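PDB 3DXS: copper-transporting ATPase RAN1 from Arabidopsis thaliana, which probably uses ATP hydrolysis to pump copper across membranes, its amino-terminal ferredoxin-like domain binding metal through a CxxC motif. Local coordinates for residues A23-V27 with N28-K32. The protein carries 1 engineered substitution. Sequence-based numbering, arbitrary orientation.
Sequences ALMNV and NGVFK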
loop_
_atom_site.group_PDB
_atom_site.type_symbol
_atom_site.label_atom_id
_atom_site.label_comp_id
_atom_site.label_asym_id
_atom_site.label_seq_id
_atom_site.Cartn_x
_atom_site.Cartn_y
_atom_site.Cartn_z
ATOM N N ALA A 23 6.048 -5.693 0.517
ATOM C CA ALA A 23 4.832 -6.425 0.877
ATOM C C ALA A 23 3.770 -6.234 -0.185
ATOM O O ALA A 23 3.079 -7.161 -0.612
ATOM C CB ALA A 23 4.296 -5.974 2.260
ATOM N N LEU A 24 3.644 -4.998 -0.614
ATOM C CA LEU A 24 2.610 -4.645 -1.585
ATOM C C LEU A 24 2.901 -5.315 -2.924
ATOM O O LEU A 24 1.996 -5.781 -3.621
ATOM C CB LEU A 24 2.473 -3.122 -1.736
ATOM C CG LEU A 24 1.704 -2.486 -0.574
ATOM C CD1 LEU A 24 1.857 -0.963 -0.579
ATOM C CD2 LEU A 24 0.228 -2.879 -0.605
ATOM N N MET A 25 4.178 -5.389 -3.271
ATOM C CA MET A 25 4.580 -5.912 -4.605
ATOM C C MET A 25 4.407 -7.429 -4.660
ATOM O O MET A 25 4.426 -8.053 -5.730
ATOM C CB MET A 25 5.998 -5.494 -4.977
ATOM C CG MET A 25 6.089 -4.026 -5.381
ATOM S SD MET A 25 4.915 -3.518 -6.652
ATOM C CE MET A 25 5.360 -4.577 -8.027
ATOM N N ASN A 26 4.220 -7.999 -3.487
ATOM C CA ASN A 26 3.964 -9.434 -3.353
ATOM C C ASN A 26 2.482 -9.760 -3.361
ATOM O O ASN A 26 2.092 -10.915 -3.312
ATOM C CB ASN A 26 4.618 -10.010 -2.105
ATOM C CG ASN A 26 6.072 -10.378 -2.333
ATOM O OD1 ASN A 26 6.563 -10.335 -3.457
ATOM N ND2 ASN A 26 6.764 -10.740 -1.265
ATOM N N VAL A 27 1.660 -8.733 -3.435
ATOM C CA VAL A 27 0.204 -8.936 -3.519
ATOM C C VAL A 27 -0.184 -9.155 -4.982
ATOM O O VAL A 27 0.013 -8.295 -5.820
ATOM C CB VAL A 27 -0.585 -7.738 -2.927
ATOM C CG1 VAL A 27 -2.096 -7.911 -3.101
ATOM C CG2 VAL A 27 -0.260 -7.549 -1.458
ATOM N N ASN A 28 -0.722 -10.330 -5.281
ATOM C CA ASN A 28 -1.135 -10.629 -6.671
ATOM C C ASN A 28 -2.145 -9.601 -7.134
ATOM O O ASN A 28 -3.153 -9.379 -6.488
ATOM C CB ASN A 28 -1.750 -12.031 -6.802
ATOM C CG ASN A 28 -1.947 -12.449 -8.249
ATOM O OD1 ASN A 28 -3.060 -12.799 -8.668
ATOM N ND2 ASN A 28 -0.872 -12.412 -9.023
ATOM N N GLY A 29 -1.839 -8.975 -8.256
ATOM C CA GLY A 29 -2.692 -7.946 -8.860
ATOM C C GLY A 29 -2.183 -6.525 -8.687
ATOM O O GLY A 29 -2.639 -5.596 -9.350
ATOM N N VAL A 30 -1.245 -6.354 -7.772
ATOM C CA VAL A 30 -0.596 -5.044 -7.607
ATOM C C VAL A 30 0.468 -4.861 -8.672
ATOM O O VAL A 30 1.378 -5.686 -8.816
ATOM C CB VAL A 30 0.001 -4.862 -6.192
ATOM C CG1 VAL A 30 0.895 -3.622 -6.127
ATOM C CG2 VAL A 30 -1.128 -4.795 -5.184
ATOM N N PHE A 31 0.337 -3.765 -9.418
ATOM C CA PHE A 31 1.252 -3.449 -10.528
ATOM C C PHE A 31 2.389 -2.550 -10.090
ATOM O O PHE A 31 3.534 -2.734 -10.495
ATOM C CB PHE A 31 0.501 -2.815 -11.709
ATOM C CG PHE A 31 1.406 -2.286 -12.789
ATOM C CD1 PHE A 31 2.007 -3.156 -13.691
ATOM C CD2 PHE A 31 1.673 -0.927 -12.903
ATOM C CE1 PHE A 31 2.857 -2.684 -14.687
ATOM C CE2 PHE A 31 2.520 -0.448 -13.902
ATOM C CZ PHE A 31 3.112 -1.330 -14.793
ATOM N N LYS A 32 2.060 -1.582 -9.247
ATOM C CA LYS A 32 3.052 -0.621 -8.742
ATOM C C LYS A 32 2.684 -0.137 -7.351
ATOM O O LYS A 32 1.526 0.090 -7.036
ATOM C CB LYS A 32 3.172 0.587 -9.684
ATOM C CG LYS A 32 4.466 1.391 -9.540
ATOM C CD LYS A 32 4.541 2.477 -10.616
ATOM C CE LYS A 32 5.898 3.175 -10.662
ATOM N NZ LYS A 32 5.952 4.206 -11.730
#
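Val30 packs against the end of helix 14-25, where Met25 and Val27 meet it from two directions. Val30 CB lies 3.4 Å from Leu24 O, a carbonyl that already accepts the Val27 N-H, so the isopropyl group closes over a helix-end oxygen whose bond is made. With Val30 CG1 anti to the backbone N (chi1 169°), that methyl reaches Met25 SD at 4.1 Å, while Val30 CG2 sits 3.7 Å from Val27 CB. Met25 starts out pointing away, but its chain is bent at both chi2 and chi3; the folded thioether crosses the Val30 side chain at about a right angle and carries Met25 CE to 3.6 Å from Phe31 O. The turn itself, type II from Val27 to Val30, closes with Val30 N donating to Val27 O at 3.0 Å, nearly straight at the hydrogen, the donor tilted 30° from the carbonyl plane. Gly29 has a positive phi, at which a CB would press on the preceding carbonyl oxygen. Beyond the turn, a classic beta bulge sets both Phe31 and Lys32 opposite Val45 of the neighbouring strand. Exchanging Val30 for an alanine would probably leave a gap beside Met25 and Val27, letting the thioether turn more freely. The work is thus divided: one backbone bond fixes the turn, while apolar contacts, not polar side-chain bonds, hold the helix end to the start of strand 30-36.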